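Local structure of dihydropteridine reductase (Dictyostelium discoideum, 3ORF) at residues S111-F124 / A157-I169. The protein catalyses the NADH- or NADPH-dependent reduction of quinonoid dihydropteridines to tetrahydropteridines, such as the hydroxylase cofactor tetrahydrobiopterin. Numbering follows the deposited sequence.
Sequences SVKGMIDMNLYSAF and AYGATKAATHHII. With NAD (nicotinamide-adenine-dinucleotide), chain E.
Ala157 lays its CB against the turn at Ser111, 3.7 Å from Ser111 OG, and a water donates to that OG, itself also hydrogen-bonded to Phe108 O, while accepting from Ala157 N. With CG anti to the backbone N (chi1 174°), the Tyr158 ring reaches the cofactor and passes Met115 SD at its edge, a Met-aromatic contact 5.3 Å from the ring centroid; Tyr158 OH, of the predicted proton acceptor, lies 3.1 Å from NAD C5N. Thr161 is a knob in the hole formed by Met115, Ile116, Asn119 and Leu120: CG2 lies over the Met115 backbone, and OG1 sits beside Asn119 ND2 without bonding to it, in reach of carbonyl oxygens of its own helix. The helices run parallel, axes 8.8 Å apart, on one side of a Rossmann-fold sheet, and Tyr158 and Lys162 form the YxxxK pair of short-chain dehydrogenases/reductases. Lys162 NZ donates to Thr143 O and weakly to NAD O2D; Asn119 OD1, held by Gly97 N, lies 4.0 Å from Lys162 CE. A second water accepts from Lys162 NZ and donates to Asn119 O and Thr165 OG1. Ala164 CB meets Leu120 CD1. Thr165 OG1 donates to Thr161 O from the opposite face to Thr165 N and touches Ala123 CB; a valine here would probably leave that water without one acceptor and Thr161 O without its second donor. Ile168 CD1 covers one face of the Phe124 ring, 3.4 Å from CE2, and also packs on Ala123 CB.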
loop_
_atom_site.group_PDB
_atom_site.type_symbol
_atom_site.label_atom_id
_atom_site.label_comp_id
_atom_site.label_asym_id
_atom_site.label_seq_id
_atom_site.Cartn_x
_atom_site.Cartn_y
_atom_site.Cartn_z
ATOM N N SER A 111 -9.724 8.822 -6.056
ATOM C CA SER A 111 -9.450 8.675 -4.663
ATOM C C SER A 111 -8.151 7.842 -4.635
ATOM O O SER A 111 -7.269 8.082 -3.844
ATOM C CB SER A 111 -10.637 8.028 -3.944
ATOM O OG SER A 111 -10.677 6.621 -4.169
ATOM N N VAL A 112 -8.019 6.934 -5.563
ATOM C CA VAL A 112 -6.791 6.120 -5.693
ATOM C C VAL A 112 -5.569 7.012 -5.841
ATOM O O VAL A 112 -4.677 7.008 -5.009
ATOM C CB VAL A 112 -6.861 5.183 -6.855
ATOM C CG1 VAL A 112 -5.434 4.550 -7.202
ATOM C CG2 VAL A 112 -7.929 4.107 -6.617
ATOM N N LYS A 113 -5.561 7.857 -6.847
ATOM C CA LYS A 113 -4.374 8.678 -7.025
ATOM C C LYS A 113 -4.157 9.698 -5.864
ATOM O O LYS A 113 -3.035 9.862 -5.397
ATOM C CB LYS A 113 -4.337 9.313 -8.418
ATOM C CG LYS A 113 -3.566 10.617 -8.443
ATOM C CD LYS A 113 -3.765 11.281 -9.746
ATOM C CE LYS A 113 -2.400 11.722 -10.246
ATOM N NZ LYS A 113 -2.373 13.185 -9.957
ATOM N N GLY A 114 -5.236 10.315 -5.373
ATOM C CA GLY A 114 -5.127 11.162 -4.212
ATOM C C GLY A 114 -4.472 10.483 -2.998
ATOM O O GLY A 114 -3.676 11.085 -2.301
ATOM N N MET A 115 -4.872 9.250 -2.673
ATOM C CA MET A 115 -4.431 8.613 -1.406
ATOM C C MET A 115 -2.991 8.107 -1.621
ATOM O O MET A 115 -2.196 8.151 -0.710
ATOM C CB MET A 115 -5.352 7.461 -1.017
ATOM C CG MET A 115 -6.860 7.879 -0.585
ATOM S SD MET A 115 -6.797 9.003 0.808
ATOM C CE MET A 115 -6.635 10.598 -0.069
ATOM N N ILE A 116 -2.672 7.618 -2.833
ATOM C CA ILE A 116 -1.305 7.218 -3.113
ATOM C C ILE A 116 -0.383 8.428 -2.930
ATOM O O ILE A 116 0.577 8.367 -2.202
ATOM C CB ILE A 116 -1.169 6.603 -4.484
ATOM C CG1 ILE A 116 -1.726 5.178 -4.445
ATOM C CG2 ILE A 116 0.333 6.581 -4.905
ATOM C CD1 ILE A 116 -1.839 4.463 -5.800
ATOM N N ASP A 117 -0.717 9.554 -3.524
ATOM C CA ASP A 117 0.190 10.709 -3.480
ATOM C C ASP A 117 0.328 11.323 -2.084
ATOM O O ASP A 117 1.381 11.824 -1.698
ATOM C CB ASP A 117 -0.339 11.778 -4.458
ATOM C CG ASP A 117 -0.117 11.388 -5.981
ATOM O OD1 ASP A 117 0.672 10.479 -6.337
ATOM O OD2 ASP A 117 -0.758 12.037 -6.823
ATOM N N MET A 118 -0.787 11.395 -1.362
ATOM C CA MET A 118 -0.783 12.013 -0.060
ATOM C C MET A 118 -0.287 11.062 1.037
ATOM O O MET A 118 0.471 11.476 1.921
ATOM C CB MET A 118 -2.191 12.521 0.280
ATOM C CG MET A 118 -2.500 13.898 -0.363
ATOM S SD MET A 118 -4.086 14.535 0.262
ATOM C CE MET A 118 -5.176 14.262 -1.159
ATOM N N ASN A 119 -0.753 9.818 1.072
ATOM C CA ASN A 119 -0.321 8.945 2.196
ATOM C C ASN A 119 0.881 8.024 1.860
ATOM O O ASN A 119 1.779 7.886 2.679
ATOM C CB ASN A 119 -1.447 8.112 2.729
ATOM C CG ASN A 119 -2.687 8.950 3.097
ATOM O OD1 ASN A 119 -2.617 9.916 3.847
ATOM N ND2 ASN A 119 -3.816 8.533 2.601
ATOM N N LEU A 120 0.921 7.459 0.656
ATOM C CA LEU A 120 1.855 6.356 0.444
ATOM C C LEU A 120 3.220 6.905 0.046
ATOM O O LEU A 120 4.267 6.514 0.608
ATOM C CB LEU A 120 1.308 5.340 -0.621
ATOM C CG LEU A 120 2.189 4.109 -0.828
ATOM C CD1 LEU A 120 2.778 3.535 0.477
ATOM C CD2 LEU A 120 1.464 3.014 -1.606
ATOM N N TYR A 121 3.201 7.808 -0.935
ATOM C CA TYR A 121 4.417 8.530 -1.322
ATOM C C TYR A 121 5.101 9.211 -0.146
ATOM O O TYR A 121 6.313 9.272 -0.130
ATOM C CB TYR A 121 4.176 9.539 -2.477
ATOM C CG TYR A 121 4.458 8.931 -3.806
ATOM C CD1 TYR A 121 3.421 8.554 -4.639
ATOM C CD2 TYR A 121 5.789 8.661 -4.240
ATOM C CE1 TYR A 121 3.653 7.987 -5.935
ATOM C CE2 TYR A 121 6.046 8.077 -5.539
ATOM C CZ TYR A 121 4.947 7.728 -6.351
ATOM O OH TYR A 121 5.100 7.140 -7.595
ATOM N N SER A 122 4.342 9.720 0.820
ATOM C CA SER A 122 4.946 10.420 1.930
ATOM C C SER A 122 5.489 9.470 3.009
ATOM O O SER A 122 6.535 9.762 3.617
ATOM C CB SER A 122 3.958 11.402 2.506
ATOM O OG SER A 122 2.757 10.771 2.928
ATOM N N ALA A 123 4.806 8.338 3.239
ATOM C CA ALA A 123 5.349 7.298 4.093
ATOM C C ALA A 123 6.662 6.749 3.495
ATOM O O ALA A 123 7.569 6.439 4.203
ATOM C CB ALA A 123 4.398 6.204 4.209
ATOM N N PHE A 124 6.692 6.553 2.187
ATOM C CA PHE A 124 7.889 6.079 1.544
ATOM C C PHE A 124 8.977 7.125 1.655
ATOM O O PHE A 124 10.112 6.794 2.022
ATOM C CB PHE A 124 7.615 5.711 0.075
ATOM C CG PHE A 124 7.085 4.301 -0.094
ATOM C CD1 PHE A 124 6.088 4.022 -1.023
ATOM C CD2 PHE A 124 7.616 3.244 0.697
ATOM C CE1 PHE A 124 5.611 2.700 -1.187
ATOM C CE2 PHE A 124 7.182 1.931 0.566
ATOM C CZ PHE A 124 6.173 1.631 -0.386
ATOM N N ALA A 157 -9.243 3.110 -0.915
ATOM C CA ALA A 157 -7.937 3.632 -1.284
ATOM C C ALA A 157 -7.198 4.157 -0.066
ATOM O O ALA A 157 -5.959 3.944 0.136
ATOM C CB ALA A 157 -8.112 4.725 -2.328
ATOM N N TYR A 158 -7.949 4.792 0.802
ATOM C CA TYR A 158 -7.380 5.255 2.096
ATOM C C TYR A 158 -6.949 4.039 2.901
ATOM O O TYR A 158 -5.851 4.038 3.497
ATOM C CB TYR A 158 -8.437 6.070 2.860
ATOM C CG TYR A 158 -8.054 6.500 4.274
ATOM C CD1 TYR A 158 -7.134 7.529 4.471
ATOM C CD2 TYR A 158 -8.641 5.890 5.384
ATOM C CE1 TYR A 158 -6.813 7.964 5.719
ATOM C CE2 TYR A 158 -8.292 6.316 6.717
ATOM C CZ TYR A 158 -7.415 7.336 6.844
ATOM O OH TYR A 158 -7.084 7.768 8.055
ATOM N N GLY A 159 -7.809 3.008 2.969
ATOM C CA GLY A 159 -7.507 1.813 3.851
ATOM C C GLY A 159 -6.244 1.095 3.321
ATOM O O GLY A 159 -5.304 0.771 4.070
ATOM N N ALA A 160 -6.191 0.895 1.995
ATOM C CA ALA A 160 -5.014 0.163 1.456
ATOM C C ALA A 160 -3.689 0.955 1.610
ATOM O O ALA A 160 -2.710 0.373 1.891
ATOM C CB ALA A 160 -5.230 -0.256 0.035
ATOM N N THR A 161 -3.675 2.265 1.442
ATOM C CA THR A 161 -2.449 3.061 1.529
ATOM C C THR A 161 -2.026 3.147 2.968
ATOM O O THR A 161 -0.812 3.139 3.282
ATOM C CB THR A 161 -2.587 4.502 0.883
ATOM O OG1 THR A 161 -3.739 5.168 1.400
ATOM C CG2 THR A 161 -2.750 4.414 -0.617
ATOM N N LYS A 162 -3.019 3.209 3.880
ATOM C CA LYS A 162 -2.700 3.112 5.296
ATOM C C LYS A 162 -2.209 1.698 5.700
ATOM O O LYS A 162 -1.357 1.568 6.590
ATOM C CB LYS A 162 -3.906 3.459 6.177
ATOM C CG LYS A 162 -4.231 4.955 6.190
ATOM C CD LYS A 162 -2.968 5.799 6.217
ATOM C CE LYS A 162 -3.231 7.253 6.747
ATOM N NZ LYS A 162 -1.990 7.834 7.247
ATOM N N ALA A 163 -2.740 0.643 5.077
ATOM C CA ALA A 163 -2.236 -0.665 5.410
ATOM C C ALA A 163 -0.795 -0.711 4.931
ATOM O O ALA A 163 0.045 -1.337 5.557
ATOM C CB ALA A 163 -3.087 -1.869 4.747
ATOM N N ALA A 164 -0.490 -0.044 3.810
ATOM C CA ALA A 164 0.892 -0.135 3.339
ATOM C C ALA A 164 1.766 0.645 4.332
ATOM O O ALA A 164 2.889 0.255 4.621
ATOM C CB ALA A 164 1.012 0.515 1.935
ATOM N N THR A 165 1.257 1.785 4.796
ATOM C CA THR A 165 1.998 2.599 5.800
ATOM C C THR A 165 2.349 1.779 7.017
ATOM O O THR A 165 3.465 1.871 7.535
ATOM C CB THR A 165 1.215 3.812 6.237
ATOM O OG1 THR A 165 0.875 4.555 5.071
ATOM C CG2 THR A 165 2.034 4.657 7.159
ATOM N N HIS A 166 1.377 0.956 7.463
ATOM C CA HIS A 166 1.607 0.146 8.671
ATOM C C HIS A 166 2.746 -0.850 8.391
ATOM O O HIS A 166 3.525 -1.169 9.264
ATOM C CB HIS A 166 0.327 -0.657 9.089
ATOM C CG HIS A 166 -0.814 0.230 9.533
ATOM N ND1 HIS A 166 -2.113 -0.223 9.664
ATOM C CD2 HIS A 166 -0.839 1.543 9.897
ATOM C CE1 HIS A 166 -2.896 0.780 10.040
ATOM N NE2 HIS A 166 -2.154 1.866 10.170
ATOM N N HIS A 167 2.761 -1.414 7.205
ATOM C CA HIS A 167 3.781 -2.471 6.872
ATOM C C HIS A 167 5.169 -1.786 6.825
ATOM O O HIS A 167 6.163 -2.369 7.241
ATOM C CB HIS A 167 3.398 -3.093 5.543
ATOM C CG HIS A 167 4.267 -4.228 5.116
ATOM N ND1 HIS A 167 3.923 -5.558 5.346
ATOM C CD2 HIS A 167 5.448 -4.246 4.428
ATOM C CE1 HIS A 167 4.869 -6.334 4.841
ATOM N NE2 HIS A 167 5.816 -5.568 4.303
ATOM N N ILE A 168 5.235 -0.538 6.370
ATOM C CA ILE A 168 6.525 0.162 6.290
ATOM C C ILE A 168 7.135 0.399 7.682
ATOM O O ILE A 168 8.305 0.128 7.970
ATOM C CB ILE A 168 6.363 1.540 5.579
ATOM C CG1 ILE A 168 6.087 1.334 4.090
ATOM C CG2 ILE A 168 7.646 2.404 5.735
ATOM C CD1 ILE A 168 5.449 2.638 3.409
ATOM N N ILE A 169 6.284 0.882 8.573
ATOM C CA ILE A 169 6.621 0.958 9.943
ATOM C C ILE A 169 7.259 -0.324 10.469
ATOM O O ILE A 169 8.296 -0.282 11.184
ATOM C CB ILE A 169 5.383 1.247 10.802
ATOM C CG1 ILE A 169 4.884 2.660 10.482
ATOM C CG2 ILE A 169 5.751 1.073 12.275
ATOM C CD1 ILE A 169 3.341 2.856 10.974
HETATM P PA NAD E . -3.951 18.153 7.064
HETATM O O1A NAD E . -4.599 18.021 5.734
HETATM O O2A NAD E . -4.092 19.401 7.864
HETATM O O5B NAD E . -2.333 18.076 6.792
HETATM C C5B NAD E . -1.631 17.157 6.038
HETATM C C4B NAD E . -0.361 17.885 5.561
HETATM O O4B NAD E . 0.361 16.929 4.730
HETATM C C3B NAD E . -0.758 19.044 4.607
HETATM O O3B NAD E . 0.092 20.139 4.855
HETATM C C2B NAD E . -0.341 18.564 3.231
HETATM O O2B NAD E . 0.132 19.651 2.418
HETATM C C1B NAD E . 0.841 17.641 3.592
HETATM N N9A NAD E . 1.122 16.563 2.603
HETATM C C8A NAD E . 0.175 15.852 1.937
HETATM N N7A NAD E . 0.823 14.943 1.193
HETATM C C5A NAD E . 2.175 15.095 1.351
HETATM C C6A NAD E . 3.340 14.450 0.832
HETATM N N6A NAD E . 3.250 13.480 -0.112
HETATM N N1A NAD E . 4.575 14.852 1.251
HETATM C C2A NAD E . 4.688 15.851 2.117
HETATM N N3A NAD E . 3.602 16.473 2.621
HETATM C C4A NAD E . 2.347 16.144 2.246
HETATM O O3 NAD E . -4.358 16.846 7.844
HETATM P PN NAD E . -4.340 16.543 9.349
HETATM O O1N NAD E . -5.773 16.712 9.751
HETATM O O2N NAD E . -3.173 17.189 10.083
HETATM O O5D NAD E . -4.051 14.948 9.427
HETATM C C5D NAD E . -2.749 14.408 9.690
HETATM C C4D NAD E . -2.749 12.881 9.483
HETATM O O4D NAD E . -3.925 12.302 10.110
HETATM C C3D NAD E . -2.786 12.378 8.035
HETATM O O3D NAD E . -1.681 11.414 7.910
HETATM C C2D NAD E . -4.131 11.648 7.910
HETATM O O2D NAD E . -3.947 10.598 6.947
HETATM C C1D NAD E . -4.172 11.081 9.346
HETATM N N1N NAD E . -5.225 10.234 10.072
HETATM C C2N NAD E . -6.431 10.761 10.715
HETATM C C3N NAD E . -7.301 9.824 11.373
HETATM C C7N NAD E . -8.607 10.228 12.113
HETATM O O7N NAD E . -9.642 9.556 11.947
HETATM N N7N NAD E . -8.474 11.272 12.958
HETATM C C4N NAD E . -6.975 8.447 11.414
HETATM C C5N NAD E . -5.800 7.969 10.821
HETATM C C6N NAD E . -4.951 8.847 10.166
HETATM O O HOH W 1 -11.388 4.750 -2.189
HETATM O O HOH W 2 -0.015 7.357 5.353
#